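PDB 1NO7: major capsid protein from Human herpesvirus 1, which builds the hexons and pentons of the viral capsid shell, the fragment here being the upper domain of the molecule. Local coordinates for residues N216-V221 against D242-V247; L282-W287 against I361-M366; P368-G373 against A565-L570; G481-G486 against L508-L513. All blocks are in the same frame, centred on the assembly; numbering follows the deposited sequence.

Contact 1: residues N216-V221 against D242-V247; sequences NDYSLV and DLVAHV
Tyr218, Val221 and Val244 carry this contact between the start of helix 218-226 and the middle of helix 234-256. Tyr218 has the most surface buried here. Its CG lies anti to the backbone N (chi1 -157°), beside the carbonyl carbon, and the ring brings its hydroxyl end to the valines of the longer helix. It crosses Val244 at about a right angle, with OH against CG1 and CB, the latter at 3.6 Å. Val247 it meets tip to tip, with Val247 CG1 4.1 Å from Tyr218 CZ. Both methyls approach the ring obliquely.

One turn further on, Val221 points at the other helix. Its CG1 touches Leu243 CD2 at 3.6 Å, the two side chains crossing at about a right angle, and slides past Val244 CG2 at 4.1 Å. Val244 is thus shared: CG1 belongs to the tyrosine, while CG2 is close to both Tyr218 OH and Val221 CG1.

The helix start is capped by Asp217, whose OD1 accepts from Leu220 N at 3.1 Å, the N-H coming from above the carboxylate plane. The Tyr218 ring also meets those of Tyr362 and His359.

No hydrogen bond joins the two segments, not even from the Tyr218 hydroxyl. The phenol end of Tyr218 and aliphatic branches hold them, so the match rests on shape and on exclusion of water, while side-chain bonds such as Asp217 to Trp287 go to other parts of the fold.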
loop_
_atom_site.group_PDB
_atom_site.type_symbol
_atom_site.label_atom_id
_atom_site.label_comp_id
_atom_site.label_asym_id
_atom_site.label_seq_id
_atom_site.Cartn_x
_atom_site.Cartn_y
_atom_site.Cartn_z
ATOM N N ASN A 216 -6.343 -7.083 -1.242
ATOM C CA ASN A 216 -5.177 -6.383 -0.711
ATOM C C ASN A 216 -4.273 -5.785 -1.814
ATOM O O ASN A 216 -3.188 -5.251 -1.531
ATOM C CB ASN A 216 -4.370 -7.324 0.211
ATOM C CG ASN A 216 -3.310 -8.125 -0.534
ATOM O OD1 ASN A 216 -3.622 -9.012 -1.345
ATOM N ND2 ASN A 216 -2.042 -7.810 -0.265
ATOM N N ASP A 217 -4.728 -5.865 -3.064
ATOM C CA ASP A 217 -3.962 -5.333 -4.195
ATOM C C ASP A 217 -4.902 -4.779 -5.274
ATOM O O ASP A 217 -5.651 -5.537 -5.915
ATOM C CB ASP A 217 -3.088 -6.427 -4.811
ATOM C CG ASP A 217 -2.209 -5.909 -5.941
ATOM O OD1 ASP A 217 -2.744 -5.236 -6.861
ATOM O OD2 ASP A 217 -0.981 -6.183 -5.915
ATOM N N TYR A 218 -4.840 -3.473 -5.522
ATOM C CA TYR A 218 -5.737 -2.891 -6.508
ATOM C C TYR A 218 -5.521 -3.423 -7.915
ATOM O O TYR A 218 -6.482 -3.797 -8.595
ATOM C CB TYR A 218 -5.642 -1.358 -6.534
ATOM C CG TYR A 218 -6.908 -0.747 -7.100
ATOM C CD1 TYR A 218 -8.140 -0.994 -6.487
ATOM C CD2 TYR A 218 -6.899 -0.016 -8.293
ATOM C CE1 TYR A 218 -9.334 -0.548 -7.043
ATOM C CE2 TYR A 218 -8.096 0.439 -8.864
ATOM C CZ TYR A 218 -9.311 0.160 -8.232
ATOM O OH TYR A 218 -10.516 0.531 -8.801
ATOM N N SER A 219 -4.265 -3.443 -8.353
ATOM C CA SER A 219 -3.942 -3.928 -9.685
ATOM C C SER A 219 -4.692 -5.224 -9.988
ATOM O O SER A 219 -5.323 -5.352 -11.043
ATOM C CB SER A 219 -2.439 -4.153 -9.812
ATOM O OG SER A 219 -1.748 -2.918 -9.900
ATOM N N LEU A 220 -4.630 -6.183 -9.068
ATOM C CA LEU A 220 -5.341 -7.435 -9.289
ATOM C C LEU A 220 -6.825 -7.114 -9.325
ATOM O O LEU A 220 -7.472 -7.287 -10.359
ATOM C CB LEU A 220 -5.065 -8.451 -8.182
ATOM C CG LEU A 220 -3.583 -8.669 -7.820
ATOM C CD1 LEU A 220 -3.496 -10.010 -7.075
ATOM C CD2 LEU A 220 -2.661 -8.664 -9.053
ATOM N N VAL A 221 -7.365 -6.637 -8.209
ATOM C CA VAL A 221 -8.778 -6.292 -8.167
ATOM C C VAL A 221 -9.180 -5.594 -9.471
ATOM O O VAL A 221 -10.268 -5.834 -10.013
ATOM C CB VAL A 221 -9.089 -5.358 -6.984
ATOM C CG1 VAL A 221 -10.529 -4.860 -7.088
ATOM C CG2 VAL A 221 -8.884 -6.113 -5.655
ATOM N N ASP A 242 -18.306 -3.965 -7.631
ATOM C CA ASP A 242 -18.751 -2.994 -6.641
ATOM C C ASP A 242 -17.551 -2.239 -6.078
ATOM O O ASP A 242 -17.565 -1.010 -5.987
ATOM C CB ASP A 242 -19.497 -3.698 -5.505
ATOM C CG ASP A 242 -20.556 -2.817 -4.879
ATOM O OD1 ASP A 242 -21.151 -3.216 -3.852
ATOM O OD2 ASP A 242 -20.804 -1.721 -5.428
ATOM N N LEU A 243 -16.506 -2.975 -5.713
ATOM C CA LEU A 243 -15.310 -2.353 -5.163
ATOM C C LEU A 243 -14.860 -1.220 -6.075
ATOM O O LEU A 243 -14.854 -0.060 -5.683
ATOM C CB LEU A 243 -14.187 -3.370 -5.046
ATOM C CG LEU A 243 -13.399 -3.311 -3.739
ATOM C CD1 LEU A 243 -14.166 -4.129 -2.709
ATOM C CD2 LEU A 243 -11.986 -3.892 -3.910
ATOM N N VAL A 244 -14.489 -1.551 -7.304
ATOM C CA VAL A 244 -14.035 -0.523 -8.230
ATOM C C VAL A 244 -15.105 0.543 -8.476
ATOM O O VAL A 244 -14.790 1.719 -8.649
ATOM C CB VAL A 244 -13.652 -1.118 -9.584
ATOM C CG1 VAL A 244 -12.967 -0.028 -10.428
ATOM C CG2 VAL A 244 -12.754 -2.331 -9.384
ATOM N N ALA A 245 -16.367 0.122 -8.498
ATOM C CA ALA A 245 -17.482 1.039 -8.727
ATOM C C ALA A 245 -17.476 2.170 -7.687
ATOM O O ALA A 245 -17.928 3.296 -7.959
ATOM C CB ALA A 245 -18.807 0.268 -8.666
ATOM N N HIS A 246 -16.966 1.855 -6.496
ATOM C CA HIS A 246 -16.883 2.807 -5.391
ATOM C C HIS A 246 -15.683 3.690 -5.676
ATOM O O HIS A 246 -15.830 4.892 -5.876
ATOM C CB HIS A 246 -16.671 2.058 -4.073
ATOM C CG HIS A 246 -16.912 2.887 -2.852
ATOM N ND1 HIS A 246 -18.175 3.118 -2.349
ATOM C CD2 HIS A 246 -16.051 3.516 -2.018
ATOM C CE1 HIS A 246 -18.082 3.850 -1.252
ATOM N NE2 HIS A 246 -16.804 4.105 -1.029
ATOM N N VAL A 247 -14.496 3.088 -5.704
ATOM C CA VAL A 247 -13.285 3.847 -5.982
ATOM C C VAL A 247 -13.513 4.741 -7.193
ATOM O O VAL A 247 -12.796 5.727 -7.388
ATOM C CB VAL A 247 -12.071 2.927 -6.250
ATOM C CG1 VAL A 247 -10.922 3.729 -6.904
ATOM C CG2 VAL A 247 -11.596 2.304 -4.915
#

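Contact 2: residues L282-W287 against I361-M366; sequences LPPLVW and IYYYVM
The long helix 353-371 receives a loop on one flank here: Pro284 and Leu285, in the irregular run between helices 269-273 and 290-296, lie against Tyr363 and Tyr364. The helix is not quite regular at this point. Ile361 O accepts from both Val365 N and Met366 N, the second bond marking a wider pi-type turn over 362-366.

Pro284 meets both tyrosines. Its CD sits over one face of the Tyr364 ring, 3.9 Å from the centroid and 30° off the ring normal, a CH-pi contact in which the proline and the tyrosine meet tip to tip. The nearest ring atom is CZ, 3.5 Å from Pro284 CD. The neighbouring ring carbon of the proline, CG, turns instead to Tyr363, touching its CB at 3.5 Å and lying equally near CD2; these two side chains cross obliquely. Tyr363 CG lies beside the backbone N (chi1 -73°), which sends the ring off toward Leu285.

Further out on the same ring, Leu285 CD1 comes to the edge near the ring plane, 3.7 Å from Tyr363 CE2, the side chains crossing at about a right angle. Beyond it, Tyr363 OH has a weak hydrogen bond from Tyr218 N. Pro284 also touches Phe514, and Leu285 lies on Leu483.

Pro284 N has no hydrogen to give to Tyr364 OH, 3.4 Å away, and no hydrogen bond crosses between the segments. The helix therefore grips the loop through CH-pi and apolar contacts, with the proline ring against the face of Tyr364 and the CB side of Tyr363.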
loop_
_atom_site.group_PDB
_atom_site.type_symbol
_atom_site.label_atom_id
_atom_site.label_comp_id
_atom_site.label_asym_id
_atom_site.label_seq_id
_atom_site.Cartn_x
_atom_site.Cartn_y
_atom_site.Cartn_z
ATOM N N LEU A 282 2.966 9.877 -4.494
ATOM C CA LEU A 282 2.820 8.597 -5.148
ATOM C C LEU A 282 2.315 7.660 -4.072
ATOM O O LEU A 282 2.706 7.764 -2.903
ATOM C CB LEU A 282 4.145 8.131 -5.765
ATOM C CG LEU A 282 5.414 8.210 -4.924
ATOM C CD1 LEU A 282 5.605 6.891 -4.193
ATOM C CD2 LEU A 282 6.605 8.483 -5.826
ATOM N N PRO A 283 1.401 6.754 -4.452
ATOM C CA PRO A 283 0.803 5.781 -3.538
ATOM C C PRO A 283 1.856 5.009 -2.779
ATOM O O PRO A 283 2.998 4.900 -3.215
ATOM C CB PRO A 283 -0.049 4.909 -4.458
ATOM C CG PRO A 283 0.659 5.005 -5.775
ATOM C CD PRO A 283 1.045 6.456 -5.852
ATOM N N PRO A 284 1.475 4.454 -1.628
ATOM C CA PRO A 284 2.368 3.686 -0.762
ATOM C C PRO A 284 3.096 2.551 -1.458
ATOM O O PRO A 284 4.303 2.419 -1.272
ATOM C CB PRO A 284 1.436 3.192 0.332
ATOM C CG PRO A 284 0.138 2.977 -0.435
ATOM C CD PRO A 284 0.064 4.221 -1.272
ATOM N N LEU A 285 2.372 1.775 -2.269
ATOM C CA LEU A 285 2.940 0.624 -2.988
ATOM C C LEU A 285 2.915 0.797 -4.506
ATOM O O LEU A 285 1.853 1.000 -5.105
ATOM C CB LEU A 285 2.174 -0.635 -2.585
ATOM C CG LEU A 285 2.316 -0.922 -1.082
ATOM C CD1 LEU A 285 1.468 -2.123 -0.630
ATOM C CD2 LEU A 285 3.804 -1.177 -0.803
ATOM N N VAL A 286 4.079 0.701 -5.136
ATOM C CA VAL A 286 4.147 0.891 -6.581
ATOM C C VAL A 286 4.824 -0.242 -7.335
ATOM O O VAL A 286 6.048 -0.413 -7.238
ATOM C CB VAL A 286 4.931 2.155 -6.925
ATOM C CG1 VAL A 286 4.609 2.604 -8.347
ATOM C CG2 VAL A 286 4.627 3.218 -5.922
ATOM N N TRP A 287 4.054 -0.993 -8.116
ATOM C CA TRP A 287 4.636 -2.087 -8.891
ATOM C C TRP A 287 5.447 -1.578 -10.096
ATOM O O TRP A 287 6.592 -1.983 -10.296
ATOM C CB TRP A 287 3.537 -3.040 -9.348
ATOM C CG TRP A 287 3.065 -3.960 -8.257
ATOM C CD1 TRP A 287 1.763 -4.173 -7.850
ATOM C CD2 TRP A 287 3.874 -4.863 -7.489
ATOM N NE1 TRP A 287 1.722 -5.158 -6.882
ATOM C CE2 TRP A 287 3.001 -5.599 -6.643
ATOM C CE3 TRP A 287 5.253 -5.128 -7.436
ATOM C CZ2 TRP A 287 3.467 -6.585 -5.757
ATOM C CZ3 TRP A 287 5.720 -6.114 -6.549
ATOM C CH2 TRP A 287 4.826 -6.827 -5.727
ATOM N N ILE A 361 -6.316 6.267 -4.106
ATOM C CA ILE A 361 -7.642 6.308 -3.489
ATOM C C ILE A 361 -7.886 5.022 -2.702
ATOM O O ILE A 361 -8.343 5.050 -1.548
ATOM C CB ILE A 361 -8.761 6.402 -4.520
ATOM C CG1 ILE A 361 -8.606 7.704 -5.323
ATOM C CG2 ILE A 361 -10.107 6.266 -3.810
ATOM C CD1 ILE A 361 -9.846 8.112 -6.162
ATOM N N TYR A 362 -7.572 3.898 -3.337
ATOM C CA TYR A 362 -7.759 2.585 -2.741
ATOM C C TYR A 362 -6.915 2.391 -1.480
ATOM O O TYR A 362 -7.444 2.053 -0.413
ATOM C CB TYR A 362 -7.386 1.505 -3.762
ATOM C CG TYR A 362 -7.872 0.137 -3.367
ATOM C CD1 TYR A 362 -9.209 -0.225 -3.557
ATOM C CD2 TYR A 362 -7.023 -0.772 -2.731
ATOM C CE1 TYR A 362 -9.695 -1.464 -3.116
ATOM C CE2 TYR A 362 -7.498 -2.008 -2.283
ATOM C CZ TYR A 362 -8.835 -2.342 -2.478
ATOM O OH TYR A 362 -9.323 -3.539 -2.010
ATOM N N TYR A 363 -5.606 2.614 -1.614
ATOM C CA TYR A 363 -4.654 2.432 -0.515
ATOM C C TYR A 363 -4.761 3.395 0.666
ATOM O O TYR A 363 -4.554 2.991 1.828
ATOM C CB TYR A 363 -3.225 2.461 -1.063
ATOM C CG TYR A 363 -2.905 1.211 -1.816
ATOM C CD1 TYR A 363 -3.608 0.874 -2.970
ATOM C CD2 TYR A 363 -1.972 0.307 -1.327
ATOM C CE1 TYR A 363 -3.398 -0.343 -3.615
ATOM C CE2 TYR A 363 -1.750 -0.915 -1.962
ATOM C CZ TYR A 363 -2.467 -1.239 -3.103
ATOM O OH TYR A 363 -2.266 -2.466 -3.713
ATOM N N TYR A 364 -5.083 4.657 0.368
ATOM C CA TYR A 364 -5.212 5.684 1.396
ATOM C C TYR A 364 -6.629 5.844 1.930
ATOM O O TYR A 364 -6.827 6.433 2.984
ATOM C CB TYR A 364 -4.697 7.022 0.869
ATOM C CG TYR A 364 -3.184 7.069 0.733
ATOM C CD1 TYR A 364 -2.585 7.503 -0.460
ATOM C CD2 TYR A 364 -2.348 6.706 1.804
ATOM C CE1 TYR A 364 -1.184 7.578 -0.593
ATOM C CE2 TYR A 364 -0.943 6.778 1.690
ATOM C CZ TYR A 364 -0.365 7.212 0.481
ATOM O OH TYR A 364 1.021 7.254 0.315
ATOM N N VAL A 365 -7.624 5.322 1.229
ATOM C CA VAL A 365 -8.979 5.451 1.743
ATOM C C VAL A 365 -9.642 4.098 1.960
ATOM O O VAL A 365 -9.945 3.701 3.099
ATOM C CB VAL A 365 -9.857 6.243 0.795
ATOM C CG1 VAL A 365 -11.236 6.430 1.407
ATOM C CG2 VAL A 365 -9.216 7.576 0.499
ATOM N N MET A 366 -9.873 3.408 0.845
ATOM C CA MET A 366 -10.497 2.091 0.829
ATOM C C MET A 366 -9.855 1.122 1.837
ATOM O O MET A 366 -10.557 0.535 2.673
ATOM C CB MET A 366 -10.414 1.522 -0.589
ATOM C CG MET A 366 -11.161 2.347 -1.639
ATOM S SD MET A 366 -12.964 1.905 -1.773
ATOM C CE MET A 366 -13.345 1.376 -0.062
#

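Contact 3: residues P368-G373 against A565-L570; sequences PAFSRG and AGENAL
Glu567 OE1 takes a weak hydrogen bond from Arg372 NH1 at 3.2 Å, part of a salt bridge, and is also bonded from outside the two segments. The other oxygen, OE2, is in a salt bridge with Arg165, so the carboxylate is clamped between two arginines, which would probably stabilise its charged form. OE1 lies at the edge of the Arg372 guanidinium, in its plane, while the carboxylate and guanidinium planes stand 80° apart.

The same guanidinium uses NH2 for a second weak bond, to Ala565 O at 2.7 Å with a bent N-H...O angle of 120°. Leu570 CD2 rests over one of its faces, above the centre, and the two side chains meet tip to tip. The arginine chain is bent at chi2 and chi3.

The glutamate also has an apolar partner. Its CG, beside the backbone N (chi1 -85°), lies 3.4 Å from Phe370 CD2. Ala369 O also lies 3.7 Å from Glu567 CG. Phe370 further packs on Ile161 and Phe168 of helix 158-169.

Arg372, with positive phi, leaves the end of helix 353-371, and Gly566 is the N-cap of helix 567-577. The contact is thus a helix-to-helix junction in which the C-terminal end of one meets the N-terminal turn of the other, joined by an Arg-Glu salt bridge just after the N-cap.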
loop_
_atom_site.group_PDB
_atom_site.type_symbol
_atom_site.label_atom_id
_atom_site.label_comp_id
_atom_site.label_asym_id
_atom_site.label_seq_id
_atom_site.Cartn_x
_atom_site.Cartn_y
_atom_site.Cartn_z
ATOM N N PRO A 368 -7.767 1.647 4.575
ATOM C CA PRO A 368 -7.995 2.086 5.954
ATOM C C PRO A 368 -9.458 1.885 6.280
ATOM O O PRO A 368 -9.798 1.363 7.340
ATOM C CB PRO A 368 -7.636 3.562 5.913
ATOM C CG PRO A 368 -6.655 3.670 4.746
ATOM C CD PRO A 368 -7.301 2.771 3.737
ATOM N N ALA A 369 -10.318 2.299 5.354
ATOM C CA ALA A 369 -11.753 2.149 5.539
ATOM C C ALA A 369 -12.113 0.754 6.058
ATOM O O ALA A 369 -12.812 0.634 7.069
ATOM C CB ALA A 369 -12.477 2.411 4.224
ATOM N N PHE A 370 -11.620 -0.288 5.378
ATOM C CA PHE A 370 -11.894 -1.686 5.744
ATOM C C PHE A 370 -11.007 -2.294 6.829
ATOM O O PHE A 370 -11.483 -3.039 7.693
ATOM C CB PHE A 370 -11.781 -2.592 4.512
ATOM C CG PHE A 370 -12.860 -2.386 3.504
ATOM C CD1 PHE A 370 -12.587 -1.770 2.295
ATOM C CD2 PHE A 370 -14.162 -2.793 3.774
ATOM C CE1 PHE A 370 -13.600 -1.559 1.365
ATOM C CE2 PHE A 370 -15.185 -2.587 2.850
ATOM C CZ PHE A 370 -14.904 -1.966 1.641
ATOM N N SER A 371 -9.716 -1.987 6.770
ATOM C CA SER A 371 -8.754 -2.553 7.707
ATOM C C SER A 371 -8.704 -1.853 9.043
ATOM O O SER A 371 -8.179 -2.418 10.014
ATOM C CB SER A 371 -7.343 -2.513 7.115
ATOM O OG SER A 371 -6.857 -1.175 7.078
ATOM N N ARG A 372 -9.209 -0.613 9.089
ATOM C CA ARG A 372 -9.201 0.178 10.318
ATOM C C ARG A 372 -7.821 0.081 10.962
ATOM O O ARG A 372 -7.708 -0.088 12.180
ATOM C CB ARG A 372 -10.265 -0.322 11.301
ATOM C CG ARG A 372 -11.705 -0.119 10.845
ATOM C CD ARG A 372 -11.966 1.339 10.494
ATOM N NE ARG A 372 -13.317 1.775 10.850
ATOM C CZ ARG A 372 -14.430 1.276 10.325
ATOM N NH1 ARG A 372 -14.353 0.318 9.414
ATOM N NH2 ARG A 372 -15.615 1.730 10.713
ATOM N N GLY A 373 -6.778 0.150 10.133
ATOM C CA GLY A 373 -5.417 0.107 10.644
ATOM C C GLY A 373 -4.801 -1.246 10.963
ATOM O O GLY A 373 -3.572 -1.379 10.942
ATOM N N ALA A 565 -18.016 4.331 11.876
ATOM C CA ALA A 565 -18.991 4.463 10.807
ATOM C C ALA A 565 -18.944 3.291 9.830
ATOM O O ALA A 565 -17.942 2.579 9.739
ATOM C CB ALA A 565 -18.751 5.762 10.061
ATOM N N GLY A 566 -20.041 3.097 9.106
ATOM C CA GLY A 566 -20.075 2.036 8.122
ATOM C C GLY A 566 -18.982 2.394 7.141
ATOM O O GLY A 566 -18.596 3.564 7.060
ATOM N N GLU A 567 -18.467 1.417 6.403
ATOM C CA GLU A 567 -17.409 1.716 5.456
ATOM C C GLU A 567 -17.822 2.809 4.474
ATOM O O GLU A 567 -17.095 3.794 4.310
ATOM C CB GLU A 567 -16.976 0.457 4.708
ATOM C CG GLU A 567 -15.936 -0.379 5.462
ATOM C CD GLU A 567 -16.501 -1.070 6.710
ATOM O OE1 GLU A 567 -15.720 -1.766 7.413
ATOM O OE2 GLU A 567 -17.717 -0.917 6.982
ATOM N N ASN A 568 -18.986 2.661 3.842
ATOM C CA ASN A 568 -19.450 3.674 2.888
ATOM C C ASN A 568 -19.279 5.092 3.435
ATOM O O ASN A 568 -18.704 5.964 2.768
ATOM C CB ASN A 568 -20.913 3.439 2.525
ATOM C CG ASN A 568 -21.083 2.345 1.499
ATOM O OD1 ASN A 568 -21.767 1.350 1.747
ATOM N ND2 ASN A 568 -20.457 2.521 0.333
ATOM N N ALA A 569 -19.778 5.317 4.649
ATOM C CA ALA A 569 -19.663 6.622 5.290
ATOM C C ALA A 569 -18.175 6.937 5.463
ATOM O O ALA A 569 -17.602 7.805 4.773
ATOM C CB ALA A 569 -20.354 6.586 6.647
ATOM N N LEU A 570 -17.553 6.195 6.378
ATOM C CA LEU A 570 -16.134 6.360 6.685
ATOM C C LEU A 570 -15.280 6.550 5.439
ATOM O O LEU A 570 -14.178 7.102 5.506
ATOM C CB LEU A 570 -15.631 5.154 7.478
ATOM C CG LEU A 570 -14.117 5.049 7.614
ATOM C CD1 LEU A 570 -13.558 6.324 8.193
ATOM C CD2 LEU A 570 -13.785 3.856 8.510
#

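Contact 4: residues G481-G486 against L508-L513; sequences GALHAG and LPVHAL
Leu483 meets Leu508 and Val510 where the weakly bonded outer strand 478-483 of a three-stranded antiparallel sheet runs beside the loop that follows strand 505-507. The close side of the contact is mainly aliphatic. Leu483 holds CG beside the backbone N (chi1 -66°), anti to the carbonyl carbon, and both of its methyls meet Leu508. CD1 packs on Leu508 at 3.5 Å from CD2, and the same methyl rests 3.4 Å from Leu508 O. The second methyl, CD2, also faces Leu508 CD2 and lies 3.7 Å from Val510 CG1. One branched side chain therefore serves both partners. Val510 CG1 also comes within 3.6 Å of Ala482 C.

Toward Gly481 the fit slackens. Its CA is the nearest backbone CA to that of Val510, yet the closest approach is from Gly481 CA to Val510 O, 4.1 Å. No hydrogen bond joins the strand to this loop, and Ala482, whose CB points away, instead bonds through its backbone to Leu458 of the neighbouring strand. The loop has its own ties: the backbone of Leu508 bonds to Thr377, and its side chain packs on Met51 and Gln52 of helix 48-56.

Past Val510 the loop leaves the strand, and by Ala512 the chain is partly exposed. His511 braces this departure. Its NE2 bonds to Ile552 O, consistent with a proton on that nitrogen, while ND1 accepts from Leu513 N at 2.8 Å, a nearly straight bond (166°) tilted 23° from the imidazole plane.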
loop_
_atom_site.group_PDB
_atom_site.type_symbol
_atom_site.label_atom_id
_atom_site.label_comp_id
_atom_site.label_asym_id
_atom_site.label_seq_id
_atom_site.Cartn_x
_atom_site.Cartn_y
_atom_site.Cartn_z
ATOM N N GLY A 481 6.837 8.299 2.202
ATOM C CA GLY A 481 7.471 7.033 1.890
ATOM C C GLY A 481 6.632 6.219 0.915
ATOM O O GLY A 481 5.539 6.637 0.509
ATOM N N ALA A 482 7.146 5.054 0.533
ATOM C CA ALA A 482 6.454 4.162 -0.387
ATOM C C ALA A 482 7.358 2.983 -0.742
ATOM O O ALA A 482 8.585 3.089 -0.694
ATOM C CB ALA A 482 6.042 4.916 -1.665
ATOM N N LEU A 483 6.744 1.854 -1.081
ATOM C CA LEU A 483 7.487 0.662 -1.460
ATOM C C LEU A 483 7.252 0.318 -2.919
ATOM O O LEU A 483 6.111 0.378 -3.415
ATOM C CB LEU A 483 7.087 -0.511 -0.580
ATOM C CG LEU A 483 7.514 -0.234 0.856
ATOM C CD1 LEU A 483 7.165 -1.416 1.738
ATOM C CD2 LEU A 483 9.017 0.069 0.882
ATOM N N HIS A 484 8.342 -0.023 -3.603
ATOM C CA HIS A 484 8.285 -0.388 -5.006
ATOM C C HIS A 484 7.605 -1.745 -5.110
ATOM O O HIS A 484 6.393 -1.842 -5.298
ATOM C CB HIS A 484 9.689 -0.470 -5.582
ATOM C CG HIS A 484 9.710 -0.738 -7.049
ATOM N ND1 HIS A 484 8.933 -0.032 -7.941
ATOM C CD2 HIS A 484 10.432 -1.613 -7.786
ATOM C CE1 HIS A 484 9.177 -0.456 -9.167
ATOM N NE2 HIS A 484 10.084 -1.415 -9.101
ATOM N N ALA A 485 8.377 -2.807 -4.973
ATOM C CA ALA A 485 7.777 -4.123 -5.045
ATOM C C ALA A 485 7.371 -4.535 -3.636
ATOM O O ALA A 485 8.105 -5.256 -2.960
ATOM C CB ALA A 485 8.772 -5.115 -5.611
ATOM N N GLY A 486 6.214 -4.080 -3.174
ATOM C CA GLY A 486 5.805 -4.467 -1.833
ATOM C C GLY A 486 4.339 -4.850 -1.805
ATOM O O GLY A 486 3.615 -4.589 -2.777
ATOM N N LEU A 508 7.602 -3.833 6.938
ATOM C CA LEU A 508 8.328 -2.591 6.687
ATOM C C LEU A 508 7.300 -1.509 6.362
ATOM O O LEU A 508 7.074 -1.209 5.177
ATOM C CB LEU A 508 9.278 -2.772 5.508
ATOM C CG LEU A 508 10.113 -1.545 5.160
ATOM C CD1 LEU A 508 11.570 -1.789 5.596
ATOM C CD2 LEU A 508 10.046 -1.272 3.645
ATOM N N PRO A 509 6.666 -0.905 7.407
ATOM C CA PRO A 509 5.648 0.143 7.243
ATOM C C PRO A 509 6.178 1.411 6.581
ATOM O O PRO A 509 7.187 1.975 7.024
ATOM C CB PRO A 509 5.184 0.412 8.678
ATOM C CG PRO A 509 5.557 -0.831 9.424
ATOM C CD PRO A 509 6.908 -1.141 8.842
ATOM N N VAL A 510 5.501 1.852 5.520
ATOM C CA VAL A 510 5.904 3.069 4.822
ATOM C C VAL A 510 5.142 4.259 5.390
ATOM O O VAL A 510 5.492 5.414 5.124
ATOM C CB VAL A 510 5.579 3.010 3.313
ATOM C CG1 VAL A 510 6.462 2.002 2.640
ATOM C CG2 VAL A 510 4.112 2.652 3.100
ATOM N N HIS A 511 4.109 3.985 6.182
ATOM C CA HIS A 511 3.301 5.064 6.717
ATOM C C HIS A 511 2.432 4.649 7.909
ATOM O O HIS A 511 1.913 3.529 7.966
ATOM C CB HIS A 511 2.441 5.619 5.587
ATOM C CG HIS A 511 1.636 6.808 5.977
ATOM N ND1 HIS A 511 0.468 6.705 6.699
ATOM C CD2 HIS A 511 1.838 8.129 5.766
ATOM C CE1 HIS A 511 -0.015 7.915 6.917
ATOM N NE2 HIS A 511 0.797 8.797 6.362
ATOM N N ALA A 512 2.287 5.563 8.867
ATOM C CA ALA A 512 1.516 5.315 10.084
ATOM C C ALA A 512 0.227 4.563 9.774
ATOM O O ALA A 512 -0.183 3.684 10.534
ATOM C CB ALA A 512 1.197 6.640 10.772
ATOM N N LEU A 513 -0.398 4.899 8.646
ATOM C CA LEU A 513 -1.659 4.270 8.247
ATOM C C LEU A 513 -1.601 2.741 8.120
ATOM O O LEU A 513 -2.600 2.039 8.348
ATOM C CB LEU A 513 -2.148 4.893 6.931
ATOM C CG LEU A 513 -3.405 5.754 7.090
ATOM C CD1 LEU A 513 -3.618 6.561 5.833
ATOM C CD2 LEU A 513 -4.609 4.862 7.375
#

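How the contacts relate
Along the chain contact 1 closes first, then contact 2; contact 4 is nested within the long loop that contact 3 closes. Contacts 2 and 3 both use helix 353-371, with centres about 15 Å apart. Contact 2 lies nearest the middle of the chain, about 11 Å from the centre of contact 1 and 10 Å from that of contact 4. Trp287 NE1 links it to Asp217 OD2 of the first, and probable backbone hydrogen bonds between Leu483 and both Pro284 and Val286 tie it to the strand of the fourth. Helix 353-371 is thus a central post that packs on helices and, through the 282-287 loop, is connected to the sheet, joining distant parts of the upper domain.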